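Local coordinates for protein aminopeptidase (Aneurinibacillus sp. AM-1, PDB 5IB9) that probably removes residues from the amino ends of peptides as a zinc-dependent M28-family aminopeptidase that also carries a protease-associated domain, at residues 30-35 / 201-206; 60-65 / 269-274; 64-69 / 195-200; 83-88 / 154-159. All coordinates share one frame; numbering follows the deposited sequence.

Contact 1. Residues 30-35 / 201-206. With ZN (zinc ion), chain G.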
loop_
_atom_site.group_PDB
_atom_site.type_symbol
_atom_site.label_atom_id
_atom_site.label_comp_id
_atom_site.label_asym_id
_atom_site.label_seq_id
_atom_site.Cartn_x
_atom_site.Cartn_y
_atom_site.Cartn_z
ATOM N N ARG A 30 23.464 4.509 -2.135
ATOM C CA ARG A 30 22.256 5.171 -1.599
ATOM C C ARG A 30 21.231 4.106 -1.320
ATOM O O ARG A 30 20.153 3.986 -1.976
ATOM C CB ARG A 30 21.714 6.222 -2.635
ATOM C CG ARG A 30 22.702 7.289 -2.912
ATOM C CD ARG A 30 22.241 8.278 -4.007
ATOM N NE ARG A 30 21.925 7.586 -5.274
ATOM C CZ ARG A 30 22.872 7.027 -6.098
ATOM N NH1 ARG A 30 24.196 7.234 -5.874
ATOM N NH2 ARG A 30 22.484 6.364 -7.188
ATOM N N VAL A 31 21.427 3.285 -0.274
ATOM C CA VAL A 31 20.516 2.189 -0.079
ATOM C C VAL A 31 19.174 2.697 0.452
ATOM O O VAL A 31 19.169 3.626 1.283
ATOM C CB VAL A 31 21.121 1.221 0.978
ATOM C CG1 VAL A 31 20.115 0.157 1.362
ATOM C CG2 VAL A 31 22.384 0.566 0.327
ATOM N N ALA A 32 18.057 2.118 -0.074
ATOM C CA ALA A 32 16.778 2.743 0.260
ATOM C C ALA A 32 16.536 2.761 1.743
ATOM O O ALA A 32 16.843 1.797 2.447
ATOM C CB ALA A 32 15.668 2.083 -0.404
ATOM N N GLY A 33 16.048 3.893 2.237
ATOM C CA GLY A 33 15.683 3.984 3.660
ATOM C C GLY A 33 16.886 4.351 4.519
ATOM O O GLY A 33 16.748 4.510 5.754
ATOM N N SER A 34 18.059 4.500 3.894
ATOM C CA SER A 34 19.266 4.856 4.656
ATOM C C SER A 34 19.554 6.316 4.764
ATOM O O SER A 34 18.960 7.148 4.015
ATOM C CB SER A 34 20.542 4.212 4.010
ATOM O OG SER A 34 20.848 4.916 2.819
ATOM N N PRO A 35 20.482 6.742 5.627
ATOM C CA PRO A 35 20.839 8.131 5.626
ATOM C C PRO A 35 21.345 8.667 4.288
ATOM O O PRO A 35 21.202 9.844 3.991
ATOM C CB PRO A 35 22.007 8.185 6.680
ATOM C CG PRO A 35 21.769 7.033 7.516
ATOM C CD PRO A 35 21.083 5.963 6.750
ATOM N N LEU A 201 11.497 0.596 7.462
ATOM C CA LEU A 201 12.294 1.750 7.051
ATOM C C LEU A 201 11.355 2.735 6.343
ATOM O O LEU A 201 10.191 2.438 6.036
ATOM C CB LEU A 201 13.351 1.313 6.032
ATOM C CG LEU A 201 14.391 0.282 6.481
ATOM C CD1 LEU A 201 15.256 -0.071 5.232
ATOM C CD2 LEU A 201 15.209 0.886 7.585
ATOM N N THR A 202 11.858 3.971 6.229
ATOM C CA THR A 202 11.054 4.961 5.487
ATOM C C THR A 202 11.925 5.470 4.335
ATOM O O THR A 202 13.109 5.810 4.493
ATOM C CB THR A 202 10.820 6.199 6.396
ATOM O OG1 THR A 202 10.073 5.754 7.540
ATOM C CG2 THR A 202 9.946 7.245 5.687
ATOM N N SER A 203 11.348 5.429 3.178
ATOM C CA SER A 203 11.948 6.068 2.010
ATOM C C SER A 203 11.011 7.177 1.458
ATOM O O SER A 203 10.000 7.543 2.118
ATOM C CB SER A 203 12.230 4.958 0.957
ATOM O OG SER A 203 12.853 5.415 -0.262
ATOM N N HIS A 204 11.401 7.760 0.350
ATOM C CA HIS A 204 10.660 8.915 -0.187
ATOM C C HIS A 204 10.713 8.966 -1.686
ATOM O O HIS A 204 11.683 8.519 -2.303
ATOM C CB HIS A 204 11.323 10.201 0.284
ATOM C CG HIS A 204 11.544 10.314 1.765
ATOM N ND1 HIS A 204 12.569 9.680 2.455
ATOM C CD2 HIS A 204 10.782 10.926 2.699
ATOM C CE1 HIS A 204 12.400 9.889 3.761
ATOM N NE2 HIS A 204 11.378 10.703 3.919
ATOM N N ASN A 205 9.679 9.625 -2.279
ATOM C CA ASN A 205 9.708 10.085 -3.673
ATOM C C ASN A 205 9.791 11.603 -3.651
ATOM O O ASN A 205 9.195 12.235 -2.795
ATOM C CB ASN A 205 8.431 9.655 -4.419
ATOM C CG ASN A 205 8.205 8.169 -4.310
ATOM O OD1 ASN A 205 9.119 7.405 -4.589
ATOM N ND2 ASN A 205 6.969 7.771 -4.155
ATOM N N VAL A 206 10.470 12.161 -4.636
ATOM C CA VAL A 206 10.609 13.635 -4.763
ATOM C C VAL A 206 9.900 14.011 -6.048
ATOM O O VAL A 206 10.189 13.490 -7.117
ATOM C CB VAL A 206 12.083 14.072 -4.846
ATOM C CG1 VAL A 206 12.027 15.632 -4.950
ATOM C CG2 VAL A 206 12.846 13.619 -3.614
HETATM ZN ZN ZN G . 10.904 11.591 5.675
HETATM O O HOH W 1 14.429 4.547 7.293
HETATM O O HOH W 2 16.020 7.388 4.050
HETATM O O HOH W 3 12.141 12.973 6.262
HETATM O O HOH W 4 10.507 10.578 7.320
HETATM O O HOH W 5 11.502 9.832 7.360
HETATM O O HOH W 6 12.526 11.334 6.956
#
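Leu-201 and Ser-203 bracket the bend at Ala-32 and Gly-33. Leu-201 presents CD1 to the carbonyl of Ala-32, 3.7 Å from its O, with CG beside its own backbone N (chi1 -61°). Ser-203 brings CB within 4.2 Å of Gly-33 N and turns OG anti to its backbone N; that hydroxyl bonds Glu-37 OE1, the same oxygen that takes the Gly-33 N-H. Gly-33 is the third residue of a type II turn from Val-31 to Ser-34, and its CA comes up against the strand, approaching Thr-202 O at 3.3 Å in a CA-H...O contact with 158° at the hydrogen. A CB here would collide with that of Leu-201. Water 1 links the backbones, donating to Gly-33 O and accepting from Thr-202 N, both at 2.8 Å. Ser-34 OG holds Val-31 O at 2.6 Å and caps Glu-37 N at the start of helix 35-50. Further down the strand, His-204 NE2 binds a zinc ion at 2.0 Å together with Glu-288 of the second subunit. The conventional polar links described run through one carboxylate oxygen and a water, beside direct CA-H...O and van der Waals contacts, while the strand supplies a metal ligand between subunits.

Contact 2. Residues 60-65 / 269-274. With ZN (zinc ion), chain B; BES (2-(3-amino-2-hydroxy-4-phenyl-butyrylamino)-4-methyl-pentanoic acid), chain H.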
loop_
_atom_site.group_PDB
_atom_site.type_symbol
_atom_site.label_atom_id
_atom_site.label_comp_id
_atom_site.label_asym_id
_atom_site.label_seq_id
_atom_site.Cartn_x
_atom_site.Cartn_y
_atom_site.Cartn_z
ATOM N N PHE A 60 7.195 6.974 2.524
ATOM C CA PHE A 60 6.465 5.715 2.578
ATOM C C PHE A 60 7.290 4.737 3.411
ATOM O O PHE A 60 8.474 4.812 3.436
ATOM C CB PHE A 60 6.115 5.089 1.186
ATOM C CG PHE A 60 7.288 4.864 0.318
ATOM C CD1 PHE A 60 8.080 3.671 0.349
ATOM C CD2 PHE A 60 7.751 5.895 -0.487
ATOM C CE1 PHE A 60 9.230 3.583 -0.473
ATOM C CE2 PHE A 60 8.871 5.757 -1.280
ATOM C CZ PHE A 60 9.623 4.617 -1.333
ATOM N N GLN A 61 6.628 3.855 4.151
ATOM C CA GLN A 61 7.381 2.841 4.885
ATOM C C GLN A 61 7.417 1.551 4.091
ATOM O O GLN A 61 6.507 1.249 3.295
ATOM C CB GLN A 61 6.753 2.576 6.261
ATOM C CG GLN A 61 6.933 3.770 7.203
ATOM C CD GLN A 61 6.230 3.594 8.592
ATOM O OE1 GLN A 61 5.595 2.565 8.851
ATOM N NE2 GLN A 61 6.313 4.626 9.453
ATOM N N PHE A 62 8.431 0.726 4.369
ATOM C CA PHE A 62 8.526 -0.597 3.766
ATOM C C PHE A 62 9.386 -1.388 4.706
ATOM O O PHE A 62 10.076 -0.849 5.594
ATOM C CB PHE A 62 9.107 -0.495 2.325
ATOM C CG PHE A 62 10.552 -0.157 2.294
ATOM C CD1 PHE A 62 11.526 -1.140 2.173
ATOM C CD2 PHE A 62 10.988 1.193 2.466
ATOM C CE1 PHE A 62 12.886 -0.795 2.162
ATOM C CE2 PHE A 62 12.301 1.551 2.477
ATOM C CZ PHE A 62 13.293 0.571 2.330
ATOM N N GLU A 63 9.372 -2.699 4.478
ATOM C CA GLU A 63 10.127 -3.587 5.356
ATOM C C GLU A 63 11.503 -3.810 4.757
ATOM O O GLU A 63 11.600 -4.324 3.647
ATOM C CB GLU A 63 9.335 -4.910 5.529
ATOM C CG GLU A 63 8.014 -4.791 6.311
ATOM C CD GLU A 63 8.179 -4.133 7.692
ATOM O OE1 GLU A 63 7.525 -3.070 7.962
ATOM O OE2 GLU A 63 8.962 -4.684 8.514
ATOM N N GLY A 64 12.545 -3.404 5.455
ATOM C CA GLY A 64 13.913 -3.570 5.020
ATOM C C GLY A 64 14.441 -4.876 5.613
ATOM O O GLY A 64 13.792 -5.499 6.468
ATOM N N TYR A 65 15.577 -5.315 5.111
ATOM C CA TYR A 65 16.162 -6.576 5.582
ATOM C C TYR A 65 17.601 -6.306 5.981
ATOM O O TYR A 65 18.349 -5.721 5.206
ATOM C CB TYR A 65 16.139 -7.582 4.430
ATOM C CG TYR A 65 16.587 -9.006 4.773
ATOM C CD1 TYR A 65 15.861 -9.782 5.654
ATOM C CD2 TYR A 65 17.707 -9.565 4.156
ATOM C CE1 TYR A 65 16.251 -11.121 5.936
ATOM C CE2 TYR A 65 18.094 -10.912 4.434
ATOM C CZ TYR A 65 17.371 -11.646 5.317
ATOM O OH TYR A 65 17.771 -12.952 5.588
ATOM N N PHE A 269 12.164 8.385 -7.711
ATOM C CA PHE A 269 11.493 7.401 -6.840
ATOM C C PHE A 269 12.442 6.766 -5.858
ATOM O O PHE A 269 13.587 6.493 -6.221
ATOM C CB PHE A 269 10.900 6.318 -7.693
ATOM C CG PHE A 269 9.897 6.737 -8.715
ATOM C CD1 PHE A 269 8.606 7.179 -8.313
ATOM C CD2 PHE A 269 10.159 6.714 -10.063
ATOM C CE1 PHE A 269 7.648 7.583 -9.257
ATOM C CE2 PHE A 269 9.206 7.101 -11.024
ATOM C CZ PHE A 269 7.974 7.526 -10.603
ATOM N N GLY A 270 11.939 6.485 -4.654
ATOM C CA GLY A 270 12.763 5.731 -3.689
ATOM C C GLY A 270 12.487 4.252 -3.801
ATOM O O GLY A 270 11.516 3.796 -4.383
ATOM N N ALA A 271 13.416 3.482 -3.214
ATOM C CA ALA A 271 13.203 2.016 -3.000
ATOM C C ALA A 271 12.892 1.322 -4.245
ATOM O O ALA A 271 12.153 0.366 -4.277
ATOM C CB ALA A 271 12.174 1.752 -1.831
ATOM N N GLU A 272 13.425 1.727 -5.394
ATOM C CA GLU A 272 13.279 1.017 -6.660
ATOM C C GLU A 272 13.905 -0.393 -6.567
ATOM O O GLU A 272 13.298 -1.359 -7.062
ATOM C CB GLU A 272 13.819 1.832 -7.859
ATOM C CG GLU A 272 13.489 1.206 -9.222
ATOM C CD GLU A 272 14.590 0.233 -9.707
ATOM O OE1 GLU A 272 15.661 0.089 -9.063
ATOM O OE2 GLU A 272 14.249 -0.360 -10.754
ATOM N N GLU A 273 15.057 -0.423 -5.917
ATOM C CA GLU A 273 15.837 -1.697 -5.972
ATOM C C GLU A 273 15.198 -2.733 -5.062
ATOM O O GLU A 273 15.522 -3.941 -5.224
ATOM C CB GLU A 273 17.231 -1.381 -5.525
ATOM C CG GLU A 273 18.104 -0.420 -6.420
ATOM C CD GLU A 273 18.487 -1.001 -7.795
ATOM O OE1 GLU A 273 17.984 -2.121 -8.129
ATOM O OE2 GLU A 273 19.274 -0.248 -8.535
ATOM N N ASN A 274 14.307 -2.310 -4.203
ATOM C CA ASN A 274 13.549 -3.162 -3.310
ATOM C C ASN A 274 12.287 -3.739 -3.895
ATOM O O ASN A 274 11.480 -4.333 -3.161
ATOM C CB ASN A 274 13.129 -2.350 -2.008
ATOM C CG ASN A 274 14.322 -1.691 -1.318
ATOM O OD1 ASN A 274 14.893 -2.240 -0.349
ATOM N ND2 ASN A 274 14.806 -0.614 -1.908
HETATM ZN ZN ZN B . 19.371 -1.521 -10.212
HETATM N N2 BES H . 18.078 -0.614 -13.750
HETATM C C1 BES H . 17.666 -1.894 -13.175
HETATM C C6 BES H . 16.818 -2.631 -14.209
HETATM C C7 BES H . 17.506 -3.176 -15.457
HETATM C C8 BES H . 18.799 -3.757 -15.433
HETATM C C12 BES H . 16.790 -3.125 -16.673
HETATM C C9 BES H . 19.351 -4.274 -16.623
HETATM C C11 BES H . 17.351 -3.641 -17.874
HETATM C C10 BES H . 18.635 -4.207 -17.836
HETATM C C2 BES H . 16.885 -1.658 -11.877
HETATM O O2 BES H . 17.718 -0.702 -11.223
HETATM C C3 BES H . 16.914 -2.959 -11.151
HETATM O O3 BES H . 17.999 -3.369 -10.755
HETATM N N1 BES H . 15.808 -3.615 -11.063
HETATM C C4 BES H . 15.810 -4.938 -10.431
HETATM C C13 BES H . 14.356 -5.367 -10.515
HETATM C C14 BES H . 13.386 -4.480 -9.726
HETATM C C15 BES H . 12.042 -5.184 -9.858
HETATM C C16 BES H . 13.782 -4.227 -8.270
HETATM C C5 BES H . 16.568 -5.992 -11.228
HETATM O O1 BES H . 16.919 -7.059 -10.645
HETATM O O4 BES H . 16.839 -5.845 -12.434
#
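Glu-273 OE2 binds the zinc ion at 2.1 Å, while OE1 of the same carboxylate sits at 2.6 Å, an asymmetric two-oxygen grip. The inhibitor hydroxyl O2 is held on the same metal at 2.1 Å, and Glu-272 OE1 comes within 3.1 Å of that O2. Asp-240 and His-371 complete the protein ligands of this zinc. An alanine in place of Glu-272 removes the carboxylate beside O2 and C2, which would probably leave the zinc-bound hydroxyl without that neighbour and a gap beside the inhibitor. Both glutamates sit in the loop between strand 263-269 and helix 277-283 of the M28 peptidase fold, where Asp-230 accepts their two backbone N-H groups, OD1 from Glu-272 and OD2 from Glu-273. The back of this loop rests on strand 55-66. The side chains of Phe-60 and Phe-62 both leave the strand toward the loop, CG lying between backbone N and carbonyl carbon (chi1 56° and 71°). They meet Ala-271 differently: its CB lies in plane at the edge of Phe-60, 3.7 Å from CE1, but over a face of Phe-62, 4.3 Å from CE2. Asn-274 crosses Phe-62 at about a right angle, its OD1 3.5 Å from Phe-62 CE1 and its amide plane tilted 59° from the ring. Ile-277 of helix 277-283 packs on both phenylalanines.

Contact 3. Residues 64-69 / 195-200; sequences GYTAPS and GAEVKT
The ring of Tyr-65 has Val-198 CG2 at its edge, near the ring plane and 4.0 Å from CD1, and the two side chains cross at about a right angle. Ala-196 CB approaches the ring obliquely and comes within 3.2 Å of Tyr-65 OH, while beyond the two segments the ring of Tyr-87 meets that of Tyr-65 with planes about 40° apart. Tyr-65 and Val-198 share one face of an antiparallel ladder that pairs parts of the long strands 55-66 and 187-210 at the protein surface; segments 64-66 and 197-200 run at 143° to each other. Gly-64 with Lys-199 and Thr-66 with Glu-197 form hydrogen-bonded pairs; Tyr-65 with Val-198 is the non-hydrogen-bonded pair between them. Gly-64 N donates to Lys-199 O at 2.7 Å. The return bond, from Lys-199 N to Gly-64 O, is longer at 3.1 Å. Thr-66 N to Glu-197 O is likewise 2.7 Å. Tyr-65 CG is anti to the backbone N (chi1 -174°); CD1 comes near Glu-197 O, and the hydroxyl bonds Ser-88 O. An alanine here would probably leave that carbonyl without its hydroxyl donor and open a gap beside Ala-196 and Val-198. On the other side of the ladder Lys-199 crosses Thr-66, and Thr-66 CB packs closely on Glu-197 CG at 3.4 Å. Past the last pair both chains leave the strand but stay close, Pro-68 CB lying 4.0 Å from Ala-196 CB. There water 7 spans the two backbones, donating to Ala-67 O and, at 2.9 Å, to Gly-195 O.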
loop_
_atom_site.group_PDB
_atom_site.type_symbol
_atom_site.label_atom_id
_atom_site.label_comp_id
_atom_site.label_asym_id
_atom_site.label_seq_id
_atom_site.Cartn_x
_atom_site.Cartn_y
_atom_site.Cartn_z
ATOM N N GLY A 64 12.545 -3.404 5.455
ATOM C CA GLY A 64 13.913 -3.570 5.020
ATOM C C GLY A 64 14.441 -4.876 5.613
ATOM O O GLY A 64 13.792 -5.499 6.468
ATOM N N TYR A 65 15.577 -5.315 5.111
ATOM C CA TYR A 65 16.162 -6.576 5.582
ATOM C C TYR A 65 17.601 -6.306 5.981
ATOM O O TYR A 65 18.349 -5.721 5.206
ATOM C CB TYR A 65 16.139 -7.582 4.430
ATOM C CG TYR A 65 16.587 -9.006 4.773
ATOM C CD1 TYR A 65 15.861 -9.782 5.654
ATOM C CD2 TYR A 65 17.707 -9.565 4.156
ATOM C CE1 TYR A 65 16.251 -11.121 5.936
ATOM C CE2 TYR A 65 18.094 -10.912 4.434
ATOM C CZ TYR A 65 17.371 -11.646 5.317
ATOM O OH TYR A 65 17.771 -12.952 5.588
ATOM N N THR A 66 17.988 -6.750 7.170
ATOM C CA THR A 66 19.403 -6.850 7.471
ATOM C C THR A 66 19.811 -8.309 7.218
ATOM O O THR A 66 19.299 -9.204 7.890
ATOM C CB THR A 66 19.708 -6.479 8.913
ATOM O OG1 THR A 66 19.286 -5.127 9.131
ATOM C CG2 THR A 66 21.225 -6.551 9.186
ATOM N N ALA A 67 20.725 -8.462 6.254
ATOM C CA ALA A 67 21.402 -9.729 5.876
ATOM C C ALA A 67 22.062 -10.443 7.036
ATOM O O ALA A 67 22.660 -9.808 7.898
ATOM C CB ALA A 67 22.400 -9.490 4.715
ATOM N N PRO A 68 21.935 -11.799 7.075
ATOM C CA PRO A 68 22.407 -12.604 8.218
ATOM C C PRO A 68 23.938 -12.541 8.345
ATOM O O PRO A 68 24.651 -12.422 7.328
ATOM C CB PRO A 68 21.905 -14.037 7.894
ATOM C CG PRO A 68 21.622 -14.047 6.456
ATOM C CD PRO A 68 21.242 -12.628 6.063
ATOM N N SER A 69 24.385 -12.586 9.589
ATOM C CA SER A 69 25.803 -12.528 9.936
ATOM C C SER A 69 26.441 -13.933 9.836
ATOM O O SER A 69 27.653 -14.060 9.623
ATOM C CB SER A 69 25.994 -11.929 11.337
ATOM O OG SER A 69 25.148 -12.515 12.313
ATOM N N GLY A 195 21.111 -14.083 12.649
ATOM C CA GLY A 195 21.278 -12.630 12.622
ATOM C C GLY A 195 20.523 -11.809 11.558
ATOM O O GLY A 195 20.623 -10.570 11.541
ATOM N N ALA A 196 19.795 -12.461 10.649
ATOM C CA ALA A 196 18.864 -11.738 9.759
ATOM C C ALA A 196 17.734 -11.089 10.554
ATOM O O ALA A 196 17.227 -11.639 11.524
ATOM C CB ALA A 196 18.269 -12.695 8.706
ATOM N N GLU A 197 17.326 -9.888 10.130
ATOM C CA GLU A 197 16.190 -9.198 10.749
ATOM C C GLU A 197 15.465 -8.384 9.655
ATOM O O GLU A 197 16.062 -7.989 8.674
ATOM C CB GLU A 197 16.642 -8.309 11.931
ATOM C CG GLU A 197 17.932 -7.523 11.613
ATOM C CD GLU A 197 18.899 -7.314 12.819
ATOM O OE1 GLU A 197 19.305 -6.155 13.078
ATOM O OE2 GLU A 197 19.281 -8.309 13.485
ATOM N N VAL A 198 14.164 -8.234 9.845
ATOM C CA VAL A 198 13.320 -7.358 9.030
ATOM C C VAL A 198 13.057 -6.144 9.936
ATOM O O VAL A 198 12.850 -6.293 11.123
ATOM C CB VAL A 198 12.021 -8.105 8.607
ATOM C CG1 VAL A 198 10.945 -7.144 8.124
ATOM C CG2 VAL A 198 12.328 -9.133 7.486
ATOM N N LYS A 199 13.135 -4.931 9.397
ATOM C CA LYS A 199 12.955 -3.703 10.219
ATOM C C LYS A 199 12.200 -2.765 9.305
ATOM O O LYS A 199 12.393 -2.797 8.073
ATOM C CB LYS A 199 14.303 -3.063 10.494
ATOM C CG LYS A 199 15.115 -3.031 9.186
ATOM C CD LYS A 199 16.619 -2.940 9.393
ATOM C CE LYS A 199 17.278 -2.341 8.133
ATOM N NZ LYS A 199 17.500 -3.306 6.997
ATOM N N THR A 200 11.366 -1.921 9.895
ATOM C CA THR A 200 10.577 -0.970 9.059
ATOM C C THR A 200 11.437 0.220 8.757
ATOM O O THR A 200 12.046 0.811 9.667
ATOM C CB THR A 200 9.267 -0.506 9.820
ATOM O OG1 THR A 200 8.423 -1.633 9.998
ATOM C CG2 THR A 200 8.451 0.620 9.057
HETATM O O HOH W 7 23.274 -9.395 11.014
#

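Contact 4. Residues 83-88 / 154-159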
loop_
_atom_site.group_PDB
_atom_site.type_symbol
_atom_site.label_atom_id
_atom_site.label_comp_id
_atom_site.label_asym_id
_atom_site.label_seq_id
_atom_site.Cartn_x
_atom_site.Cartn_y
_atom_site.Cartn_z
ATOM N N GLU A 83 24.499 -18.642 -0.199
ATOM C CA GLU A 83 23.985 -17.250 -0.209
ATOM C C GLU A 83 22.515 -17.197 0.271
ATOM O O GLU A 83 21.617 -17.651 -0.475
ATOM C CB GLU A 83 24.053 -16.659 -1.648
ATOM C CG GLU A 83 25.484 -16.528 -2.264
ATOM C CD GLU A 83 26.316 -15.399 -1.627
ATOM O OE1 GLU A 83 26.117 -14.231 -2.031
ATOM O OE2 GLU A 83 27.170 -15.677 -0.736
ATOM N N ALA A 84 22.270 -16.635 1.469
ATOM C CA ALA A 84 20.885 -16.354 1.939
ATOM C C ALA A 84 20.112 -15.467 0.969
ATOM O O ALA A 84 20.612 -14.421 0.493
ATOM C CB ALA A 84 20.880 -15.725 3.319
ATOM N N PHE A 85 18.875 -15.842 0.691
ATOM C CA PHE A 85 18.045 -15.017 -0.146
ATOM C C PHE A 85 17.641 -13.802 0.725
ATOM O O PHE A 85 17.549 -13.921 1.960
ATOM C CB PHE A 85 16.784 -15.770 -0.607
ATOM C CG PHE A 85 17.009 -16.676 -1.802
ATOM C CD1 PHE A 85 17.386 -18.015 -1.611
ATOM C CD2 PHE A 85 16.826 -16.220 -3.113
ATOM C CE1 PHE A 85 17.595 -18.859 -2.714
ATOM C CE2 PHE A 85 17.047 -17.063 -4.228
ATOM C CZ PHE A 85 17.424 -18.396 -4.015
ATOM N N THR A 86 17.421 -12.640 0.087
ATOM C CA THR A 86 16.989 -11.461 0.851
ATOM C C THR A 86 15.592 -11.742 1.381
ATOM O O THR A 86 14.760 -12.252 0.652
ATOM C CB THR A 86 16.952 -10.213 -0.055
ATOM O OG1 THR A 86 18.275 -9.948 -0.517
ATOM C CG2 THR A 86 16.467 -8.996 0.750
ATOM N N TYR A 87 15.366 -11.435 2.661
ATOM C CA TYR A 87 14.149 -11.748 3.406
ATOM C C TYR A 87 14.077 -13.191 3.918
ATOM O O TYR A 87 13.041 -13.626 4.459
ATOM C CB TYR A 87 12.862 -11.370 2.679
ATOM C CG TYR A 87 12.775 -9.861 2.450
ATOM C CD1 TYR A 87 13.010 -9.330 1.192
ATOM C CD2 TYR A 87 12.478 -9.009 3.510
ATOM C CE1 TYR A 87 12.962 -7.942 0.973
ATOM C CE2 TYR A 87 12.420 -7.637 3.309
ATOM C CZ TYR A 87 12.665 -7.125 2.067
ATOM O OH TYR A 87 12.597 -5.760 1.909
ATOM N N SER A 88 15.197 -13.894 3.802
ATOM C CA SER A 88 15.224 -15.227 4.433
ATOM C C SER A 88 15.062 -15.156 5.953
ATOM O O SER A 88 15.763 -14.393 6.603
ATOM C CB SER A 88 16.527 -15.978 4.067
ATOM O OG SER A 88 16.550 -17.237 4.749
ATOM N N GLY A 154 19.525 -13.541 -4.678
ATOM C CA GLY A 154 18.199 -13.191 -5.120
ATOM C C GLY A 154 17.401 -12.801 -3.915
ATOM O O GLY A 154 17.950 -12.655 -2.823
ATOM N N THR A 155 16.100 -12.704 -4.121
ATOM C CA THR A 155 15.217 -12.199 -3.103
ATOM C C THR A 155 13.852 -12.897 -3.081
ATOM O O THR A 155 13.286 -13.280 -4.106
ATOM C CB THR A 155 15.053 -10.617 -3.271
ATOM O OG1 THR A 155 14.167 -10.095 -2.251
ATOM C CG2 THR A 155 14.563 -10.285 -4.699
ATOM N N LEU A 156 13.297 -13.010 -1.891
ATOM C CA LEU A 156 11.978 -13.544 -1.721
ATOM C C LEU A 156 10.991 -12.397 -1.868
ATOM O O LEU A 156 9.772 -12.569 -1.721
ATOM C CB LEU A 156 11.875 -14.248 -0.370
ATOM C CG LEU A 156 12.994 -15.296 -0.162
ATOM C CD1 LEU A 156 12.644 -15.959 1.130
ATOM C CD2 LEU A 156 13.044 -16.301 -1.312
ATOM N N GLY A 157 11.551 -11.223 -2.148
ATOM C CA GLY A 157 10.745 -10.066 -2.632
ATOM C C GLY A 157 10.320 -9.126 -1.518
ATOM O O GLY A 157 10.339 -7.893 -1.680
ATOM N N GLY A 158 9.924 -9.704 -0.401
ATOM C CA GLY A 158 9.434 -8.959 0.712
ATOM C C GLY A 158 9.363 -9.819 1.931
ATOM O O GLY A 158 9.523 -11.053 1.877
ATOM N N SER A 159 9.162 -9.151 3.047
ATOM C CA SER A 159 9.011 -9.806 4.331
ATOM C C SER A 159 7.867 -10.771 4.229
ATOM O O SER A 159 6.863 -10.488 3.553
ATOM C CB SER A 159 8.727 -8.754 5.422
ATOM O OG SER A 159 7.820 -7.722 4.975
HETATM O O HOH W 8 20.975 -13.167 -1.996
#
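Two nearly straight backbone bonds join Thr-86 to the residues flanking Thr-155. Thr-86 N donates to Gly-154 O (3.0 Å, 173°), and Leu-156 N donates to Thr-86 O (3.0 Å, 175°), giving a single bridge. Water 8 adds an indirect link, donating to Ala-84 O and accepting from Gly-154 N. Turns shape both segments: a type II turn runs from Phe-85 to Ser-88 with Tyr-87 at positive phi, and an ST turn forms where Gly-157 N donates to Thr-155 OG1 at 2.9 Å. The aromatic contacts centre on Tyr-87. Gly-158 CA makes a CH-pi contact with its face, 3.7 Å from the centroid and 13° off the normal; Ser-159 N also lies over that face, toward the rim. Thr-155 OG1 sits in plane at the ring edge, 3.7 Å from Tyr-87 CD1. Apolar packing covers the other end, where Leu-156 CD2 reaches Phe-85 CB at 3.8 Å, the two side chains crossing at about a right angle; Phe-127 of helix 127-136 packs on both. The hydroxyl of Tyr-87 bonds Glu-63 O on strand 55-66. With its ring packed face-on against backbone groups of a glycine-bearing loop of the protease-associated domain and its polar end tied to that strand, the Tyr-87 side chain bridges the loop and strand 55-66.

The first segments follow in chain order 1, 2, 3, 4 and the second in the order 4, 3, 1, 2, so contact 4 is the innermost closure and contacts 1 and 2 alternate along the chain. Contacts 1 and 2, with centres about 7 Å apart, meet through strands 187-210 and 55-66; contact 3, its centre about 14 Å from that of contact 2, pairs the same two strands farther along. The centre of contact 4 is about 10 Å from that of contact 3, about 14 Å from contact 2 and about 19 Å from contact 1. Strand 187-210 pairs with both 263-269 and 91-99, so it probably runs from the protease-associated part into the peptidase fold, with 55-66 beside it.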